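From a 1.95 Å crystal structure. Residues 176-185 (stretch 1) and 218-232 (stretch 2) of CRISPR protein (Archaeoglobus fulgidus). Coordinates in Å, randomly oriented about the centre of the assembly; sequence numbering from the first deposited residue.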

ATOM      1  N   THR A 176      29.410   3.384   4.929  1.00 16.08           N
ATOM      2  CA  THR A 176      28.351   3.370   3.913  1.00 16.04           C
ATOM      3  C   THR A 176      26.998   3.393   4.587  1.00 13.15           C
ATOM      4  O   THR A 176      26.838   2.868   5.687  1.00 14.97           O
ATOM      5  N   ASP A 177      26.039   4.050   3.950  1.00 12.88           N
ATOM      6  CA  ASP A 177      24.658   3.980   4.394  1.00 14.05           C
ATOM      7  C   ASP A 177      23.783   3.358   3.301  1.00 11.38           C
ATOM      8  O   ASP A 177      22.560   3.430   3.365  1.00 12.38           O
ATOM      9  N   TYR A 178      24.429   2.723   2.320  1.00 11.59           N
ATOM     10  CA  TYR A 178      23.723   1.928   1.306  1.00 11.21           C
ATOM     11  C   TYR A 178      23.815   0.436   1.568  1.00 11.49           C
ATOM     12  O   TYR A 178      24.807  -0.042   2.131  1.00  9.97           O
ATOM     13  N   SER A 179      22.806  -0.303   1.110  1.00  9.55           N
ATOM     14  CA  SER A 179      22.862  -1.755   1.138  1.00  9.32           C
ATOM     15  C   SER A 179      24.126  -2.230   0.428  1.00  9.87           C
ATOM     16  O   SER A 179      24.683  -1.521  -0.418  1.00 11.29           O
ATOM     17  N   PHE A 180      24.587  -3.432   0.760  1.00 10.42           N
ATOM     18  CA  PHE A 180      25.758  -3.977   0.100  1.00 10.32           C
ATOM     19  C   PHE A 180      25.757  -5.493   0.114  1.00 11.54           C
ATOM     20  O   PHE A 180      25.205  -6.112   1.016  1.00 11.02           O
ATOM     21  N   PRO A 181      26.405  -6.102  -0.883  1.00 13.17           N
ATOM     22  CA  PRO A 181      26.492  -7.563  -0.880  1.00 13.04           C
ATOM     23  C   PRO A 181      27.412  -8.027   0.249  1.00 15.76           C
ATOM     24  O   PRO A 181      28.478  -7.455   0.483  1.00 17.73           O
ATOM     25  N   ALA A 182      26.987  -9.055   0.963  1.00 14.98           N
ATOM     26  CA  ALA A 182      27.732  -9.534   2.118  1.00 16.55           C
ATOM     27  C   ALA A 182      28.364 -10.884   1.798  1.00 18.49           C
ATOM     28  O   ALA A 182      27.903 -11.915   2.264  1.00 23.98           O
ATOM     29  N   GLU A 183      29.406 -10.884   0.985  1.00 21.12           N
ATOM     30  CA  GLU A 183      30.074 -12.134   0.626  1.00 23.12           C
ATOM     31  C   GLU A 183      31.531 -12.044   1.065  1.00 23.72           C
ATOM     32  O   GLU A 183      31.979 -11.000   1.529  1.00 23.64           O
ATOM     33  N   ASP A 184      32.279 -13.130   0.928  1.00 24.58           N
ATOM     34  CA  ASP A 184      33.660 -13.122   1.403  1.00 27.85           C
ATOM     35  C   ASP A 184      34.437 -12.024   0.699  1.00 25.93           C
ATOM     36  O   ASP A 184      34.386 -11.901  -0.528  1.00 25.39           O
ATOM     37  N   GLY A 185      35.144 -11.215   1.483  1.00 24.66           N
ATOM     38  CA  GLY A 185      35.837 -10.055   0.951  1.00 24.28           C
ATOM     39  C   GLY A 185      35.191  -8.779   1.453  1.00 23.20           C
ATOM     40  O   GLY A 185      35.783  -7.694   1.412  1.00 23.23           O
ATOM     41  N   SER A 218      34.746 -14.326  -8.511  1.00 50.69           N
ATOM     42  CA  SER A 218      34.871 -15.630  -7.879  1.00 50.81           C
ATOM     43  C   SER A 218      33.834 -15.774  -6.769  1.00 48.43           C
ATOM     44  O   SER A 218      32.965 -16.642  -6.824  1.00 50.45           O
ATOM     45  N   TYR A 219      33.940 -14.916  -5.760  1.00 44.84           N
ATOM     46  CA  TYR A 219      33.030 -14.957  -4.626  1.00 41.74           C
ATOM     47  C   TYR A 219      31.704 -14.324  -4.990  1.00 43.38           C
ATOM     48  O   TYR A 219      30.675 -14.630  -4.393  1.00 47.24           O
ATOM     49  N   ILE A 220      31.734 -13.434  -5.975  1.00 43.99           N
ATOM     50  CA  ILE A 220      30.505 -12.891  -6.538  1.00 45.65           C
ATOM     51  C   ILE A 220      30.262 -13.580  -7.873  1.00 46.92           C
ATOM     52  O   ILE A 220      29.158 -13.534  -8.418  1.00 45.64           O
ATOM     53  N   SER A 221      31.320 -14.228  -8.365  1.00 51.90           N
ATOM     54  CA  SER A 221      31.309 -15.018  -9.598  1.00 50.06           C
ATOM     55  C   SER A 221      30.072 -14.802 -10.445  1.00 48.54           C
ATOM     56  O   SER A 221      29.745 -13.680 -10.840  1.00 47.99           O
ATOM     57  N   GLY A 222      29.410 -15.916 -10.726  1.00 45.04           N
ATOM     58  CA  GLY A 222      28.115 -15.932 -11.366  1.00 43.46           C
ATOM     59  C   GLY A 222      27.289 -16.948 -10.608  1.00 42.67           C
ATOM     60  O   GLY A 222      26.792 -17.915 -11.181  1.00 46.14           O
ATOM     61  N   LYS A 223      27.180 -16.751  -9.296  1.00 41.40           N
ATOM     62  CA  LYS A 223      26.283 -17.561  -8.484  1.00 37.76           C
ATOM     63  C   LYS A 223      24.873 -17.042  -8.714  1.00 30.83           C
ATOM     64  O   LYS A 223      24.699 -15.946  -9.251  1.00 29.96           O
ATOM     65  N   LYS A 224      23.869 -17.834  -8.349  1.00 27.80           N
ATOM     66  CA  LYS A 224      22.489 -17.478  -8.674  1.00 29.06           C
ATOM     67  C   LYS A 224      21.884 -16.491  -7.679  1.00 19.62           C
ATOM     68  O   LYS A 224      21.093 -15.639  -8.057  1.00 20.17           O
ATOM     69  N   ALA A 225      22.255 -16.628  -6.412  1.00 21.09           N
ATOM     70  CA  ALA A 225      21.741 -15.770  -5.343  1.00 19.00           C
ATOM     71  C   ALA A 225      22.865 -15.024  -4.620  1.00 19.65           C
ATOM     72  O   ALA A 225      23.988 -15.507  -4.552  1.00 21.00           O
ATOM     73  N   VAL A 226      22.545 -13.865  -4.041  1.00 16.34           N
ATOM     74  CA  VAL A 226      23.527 -13.081  -3.306  1.00 14.88           C
ATOM     75  C   VAL A 226      22.923 -12.602  -1.977  1.00 14.91           C
ATOM     76  O   VAL A 226      21.758 -12.214  -1.919  1.00 13.91           O
ATOM     77  N   LEU A 227      23.716 -12.649  -0.919  1.00 13.15           N
ATOM     78  CA  LEU A 227      23.305 -12.157   0.385  1.00 14.67           C
ATOM     79  C   LEU A 227      23.649 -10.673   0.500  1.00 13.41           C
ATOM     80  O   LEU A 227      24.783 -10.296   0.222  1.00 15.46           O
ATOM     81  N   TYR A 228      22.673  -9.839   0.883  1.00 10.72           N
ATOM     82  CA  TYR A 228      22.904  -8.404   1.082  1.00 10.80           C
ATOM     83  C   TYR A 228      22.643  -8.020   2.522  1.00 11.00           C
ATOM     84  O   TYR A 228      21.768  -8.602   3.171  1.00 10.35           O
ATOM     85  N   ARG A 229      23.367  -7.015   3.007  1.00  9.91           N
ATOM     86  CA  ARG A 229      22.969  -6.317   4.218  1.00 10.80           C
ATOM     87  C   ARG A 229      22.186  -5.097   3.739  1.00 11.28           C
ATOM     88  O   ARG A 229      22.557  -4.486   2.744  1.00 11.27           O
ATOM     89  N   ILE A 230      21.084  -4.784   4.415  1.00  8.96           N
ATOM     90  CA  ILE A 230      20.190  -3.712   3.975  1.00  8.92           C
ATOM     91  C   ILE A 230      19.858  -2.823   5.158  1.00 10.12           C
ATOM     92  O   ILE A 230      19.600  -3.319   6.264  1.00 11.94           O
ATOM     93  N   PRO A 231      19.860  -1.503   4.943  1.00  8.93           N
ATOM     94  CA  PRO A 231      19.548  -0.614   6.064  1.00 10.92           C
ATOM     95  C   PRO A 231      18.035  -0.461   6.254  1.00 13.41           C
ATOM     96  O   PRO A 231      17.277  -0.426   5.271  1.00 12.54           O
ATOM     97  N   ILE A 232      17.620  -0.372   7.514  1.00 11.81           N
ATOM     98  CA  ILE A 232      16.226  -0.190   7.882  1.00 13.54           C
ATOM     99  C   ILE A 232      16.163   1.024   8.809  1.00 14.43           C
ATOM    100  O   ILE A 232      16.666   1.008   9.934  1.00 12.93           O
TER

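Packing of residues 176-185 against residues 218-232, two stretches of one chain that bury 734 Å² between them and pair as a short antiparallel ladder. T176 lies out of reach; its side chain (t) turns back on its own stretch, where OG1 accepts a hydrogen bond from Y178 N at 3.1 Å. D177 (p) points sideways and meets the second stretch through its backbone, D177 O lying 3.8 Å from P231 CG, while its carboxylate is hydrogen-bonded elsewhere in the structure. Y178 (m) points away. S179 (p) points toward the partner strand: its CB packs 3.9 Å from P231 CD and 3.9 Å from I230 CG2, and its OG sits at the edge of the Y228 ring, 3.7 Å from Y228 CD2. F180 and R229 form the hydrogen-bonded pair of the ladder, F180 N to R229 O at 3.0 Å and R229 N to F180 O at 2.9 Å, and their side chains share one face of the sheet. With chi1 at 55° (p), the F180 ring lies beside R229, whose CB sits over the ring face, 3.5 Å from F180 CZ, in a CH-pi contact. R229 (m, m, m) then leads its guanidinium away to partners elsewhere in the structure. P181, the next residue, has no amide hydrogen to donate and faces Y228 in a non-hydrogen-bonded pair. Both side chains leave the backbone sideways, but the end of Y228, with chi1 at -99° between wells, comes nearer, so that P181 CD lies over its ring face, 4.3 Å from the centroid of the Y228 ring. A182 restores the backbone pairing with a short, nearly straight hydrogen bond from A182 N to L227 O, 2.6 Å; its CB points toward the partner and rests 3.9 Å from R229 CG and 4.1 Å from L227 CD2. E183 (m, m) points in and supplies the main side-chain polar link. Its OE2 accepts a nearly linear hydrogen bond from L227 N at 3.0 Å and forms a salt bridge with K223 NZ, also at 3.0 Å, although the hydrogen bond within that bridge is weak; K223 NZ additionally donates to A225 O at 2.8 Å. D184, chi1 -148° and between wells, places its CB over the Y219 (m) ring face, 3.4 Å from Y219 CD1. G185 makes no contact with the second stretch; its positive phi suits glycine, since a CB would jam against the preceding carbonyl oxygen.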

ATOM      1  CB  THR A 176      28.446   2.152   2.932  1.00 16.97           C
ATOM      2  OG1 THR A 176      27.459   2.281   1.892  1.00 13.02           O
ATOM      3  CG2 THR A 176      28.227   0.823   3.653  1.00 14.93           C
ATOM      4  CB  ASP A 177      24.130   5.348   4.873  1.00 15.01           C
ATOM      5  CG  ASP A 177      24.268   6.437   3.840  1.00 16.93           C
ATOM      6  OD1 ASP A 177      24.479   6.139   2.661  1.00 17.69           O
ATOM      7  OD2 ASP A 177      24.138   7.621   4.204  1.00 26.92           O
ATOM      8  CB  TYR A 178      24.323   2.171  -0.069  1.00 11.40           C
ATOM      9  CG  TYR A 178      23.978   3.502  -0.670  1.00 10.93           C
ATOM     10  CD1 TYR A 178      24.787   4.609  -0.447  1.00 10.82           C
ATOM     11  CD2 TYR A 178      22.862   3.645  -1.480  1.00 10.27           C
ATOM     12  CE1 TYR A 178      24.497   5.840  -1.006  1.00 13.19           C
ATOM     13  CE2 TYR A 178      22.548   4.871  -2.043  1.00 13.36           C
ATOM     14  CZ  TYR A 178      23.382   5.963  -1.807  1.00 12.95           C
ATOM     15  OH  TYR A 178      23.093   7.176  -2.358  1.00 16.91           O
ATOM     16  CB  SER A 179      21.607  -2.349   0.467  1.00  9.86           C
ATOM     17  OG  SER A 179      21.608  -2.080  -0.936  1.00  8.94           O
ATOM     18  CB  PHE A 180      27.031  -3.459   0.764  1.00 11.69           C
ATOM     19  CG  PHE A 180      27.097  -3.721   2.248  1.00 13.25           C
ATOM     20  CD1 PHE A 180      26.554  -2.808   3.154  1.00 10.46           C
ATOM     21  CD2 PHE A 180      27.714  -4.873   2.740  1.00 12.75           C
ATOM     22  CE1 PHE A 180      26.623  -3.032   4.511  1.00 11.14           C
ATOM     23  CE2 PHE A 180      27.792  -5.105   4.109  1.00 10.78           C
ATOM     24  CZ  PHE A 180      27.239  -4.187   4.991  1.00 14.72           C
ATOM     25  CB  PRO A 181      27.074  -7.888  -2.260  1.00 17.39           C
ATOM     26  CG  PRO A 181      27.823  -6.661  -2.657  1.00 16.91           C
ATOM     27  CD  PRO A 181      27.143  -5.482  -2.002  1.00 15.59           C
ATOM     28  CB  ALA A 182      26.801  -9.655   3.333  1.00 17.65           C
ATOM     29  CB  GLU A 183      29.968 -12.391  -0.879  1.00 23.92           C
ATOM     30  CG  GLU A 183      28.529 -12.441  -1.413  1.00 25.78           C
ATOM     31  CD  GLU A 183      27.750 -13.676  -0.953  1.00 32.33           C
ATOM     32  OE1 GLU A 183      28.353 -14.593  -0.338  1.00 30.41           O
ATOM     33  OE2 GLU A 183      26.522 -13.733  -1.207  1.00 28.97           O
ATOM     34  CB  ASP A 184      34.330 -14.483   1.197  1.00 30.78           C
ATOM     35  CG  ASP A 184      35.355 -14.793   2.274  1.00 36.12           C
ATOM     36  OD1 ASP A 184      36.214 -13.932   2.552  1.00 36.55           O
ATOM     37  OD2 ASP A 184      35.289 -15.893   2.861  1.00 40.92           O
ATOM     38  CB  SER A 218      36.290 -15.838  -7.318  1.00 54.24           C
ATOM     39  OG  SER A 218      37.212 -16.250  -8.300  1.00 48.43           O
ATOM     40  CB  TYR A 219      33.641 -14.275  -3.398  1.00 38.96           C
ATOM     41  CG  TYR A 219      34.626 -15.158  -2.665  1.00 38.01           C
ATOM     42  CD1 TYR A 219      34.185 -16.126  -1.770  1.00 37.47           C
ATOM     43  CD2 TYR A 219      35.994 -15.036  -2.879  1.00 38.20           C
ATOM     44  CE1 TYR A 219      35.075 -16.943  -1.103  1.00 37.54           C
ATOM     45  CE2 TYR A 219      36.896 -15.856  -2.214  1.00 39.23           C
ATOM     46  CZ  TYR A 219      36.428 -16.803  -1.324  1.00 39.77           C
ATOM     47  OH  TYR A 219      37.314 -17.625  -0.659  1.00 37.43           O
ATOM     48  CB  ILE A 220      30.593 -11.372  -6.748  1.00 40.71           C
ATOM     49  CG1 ILE A 220      29.186 -10.774  -6.811  1.00 39.09           C
ATOM     50  CG2 ILE A 220      31.393 -11.053  -8.002  1.00 42.61           C
ATOM     51  CD1 ILE A 220      28.360 -11.015  -5.550  1.00 37.86           C
ATOM     52  CB  SER A 221      31.427 -16.514  -9.275  1.00 50.91           C
ATOM     53  OG  SER A 221      32.774 -16.959  -9.317  1.00 52.92           O
ATOM     54  CB  LYS A 223      26.669 -17.494  -7.009  1.00 35.28           C
ATOM     55  CG  LYS A 223      26.883 -16.091  -6.489  1.00 37.88           C
ATOM     56  CD  LYS A 223      27.939 -16.082  -5.390  1.00 44.48           C
ATOM     57  CE  LYS A 223      27.517 -15.208  -4.211  1.00 39.95           C
ATOM     58  NZ  LYS A 223      26.529 -15.892  -3.324  1.00 35.21           N
ATOM     59  CB  LYS A 224      21.602 -18.725  -8.792  1.00 31.13           C
ATOM     60  CG  LYS A 224      22.176 -19.837  -9.673  1.00 37.42           C
ATOM     61  CD  LYS A 224      23.124 -19.303 -10.745  1.00 39.55           C
ATOM     62  CE  LYS A 224      22.420 -18.407 -11.761  1.00 42.86           C
ATOM     63  NZ  LYS A 224      23.420 -17.657 -12.586  1.00 43.99           N
ATOM     64  CB  ALA A 225      20.963 -16.593  -4.353  1.00 19.21           C
ATOM     65  CB  VAL A 226      24.004 -11.856  -4.136  1.00 17.61           C
ATOM     66  CG1 VAL A 226      22.822 -10.974  -4.524  1.00 16.44           C
ATOM     67  CG2 VAL A 226      25.016 -11.045  -3.365  1.00 18.76           C
ATOM     68  CB  LEU A 227      24.036 -12.943   1.473  1.00 15.82           C
ATOM     69  CG  LEU A 227      23.783 -12.463   2.907  1.00 16.33           C
ATOM     70  CD1 LEU A 227      22.335 -12.671   3.307  1.00 14.89           C
ATOM     71  CD2 LEU A 227      24.732 -13.157   3.884  1.00 17.98           C
ATOM     72  CB  TYR A 228      21.931  -7.568   0.231  1.00 11.35           C
ATOM     73  CG  TYR A 228      22.486  -7.035  -1.068  1.00 11.51           C
ATOM     74  CD1 TYR A 228      22.853  -7.889  -2.082  1.00 13.27           C
ATOM     75  CD2 TYR A 228      22.634  -5.660  -1.273  1.00 12.18           C
ATOM     76  CE1 TYR A 228      23.355  -7.407  -3.284  1.00 11.67           C
ATOM     77  CE2 TYR A 228      23.124  -5.164  -2.473  1.00 14.98           C
ATOM     78  CZ  TYR A 228      23.486  -6.046  -3.475  1.00 15.82           C
ATOM     79  OH  TYR A 228      23.990  -5.565  -4.675  1.00 17.55           O
ATOM     80  CB  ARG A 229      24.178  -5.890   5.053  1.00 10.78           C
ATOM     81  CG  ARG A 229      25.023  -7.052   5.550  1.00 16.65           C
ATOM     82  CD  ARG A 229      24.237  -8.044   6.422  1.00 15.76           C
ATOM     83  NE  ARG A 229      23.671  -7.475   7.650  1.00 17.59           N
ATOM     84  CZ  ARG A 229      24.267  -7.507   8.844  1.00 19.65           C
ATOM     85  NH1 ARG A 229      25.469  -8.059   8.983  1.00 19.18           N
ATOM     86  NH2 ARG A 229      23.666  -6.989   9.906  1.00 17.46           N
ATOM     87  CB  ILE A 230      18.860  -4.269   3.370  1.00  9.86           C
ATOM     88  CG1 ILE A 230      18.221  -5.287   4.321  1.00 10.86           C
ATOM     89  CG2 ILE A 230      19.129  -4.937   2.011  1.00 10.01           C
ATOM     90  CD1 ILE A 230      16.820  -5.754   3.927  1.00 11.46           C
ATOM     91  CB  PRO A 231      20.164   0.711   5.629  1.00 11.85           C
ATOM     92  CG  PRO A 231      20.006   0.705   4.120  1.00  9.70           C
ATOM     93  CD  PRO A 231      20.188  -0.757   3.712  1.00  9.22           C
ATOM     94  CB  ILE A 232      15.654  -1.414   8.619  1.00 16.03           C
ATOM     95  CG1 ILE A 232      15.849  -2.708   7.799  1.00 18.04           C
ATOM     96  CG2 ILE A 232      14.191  -1.159   9.017  1.00 17.99           C
ATOM     97  CD1 ILE A 232      14.860  -2.912   6.720  1.00 15.93           C
TER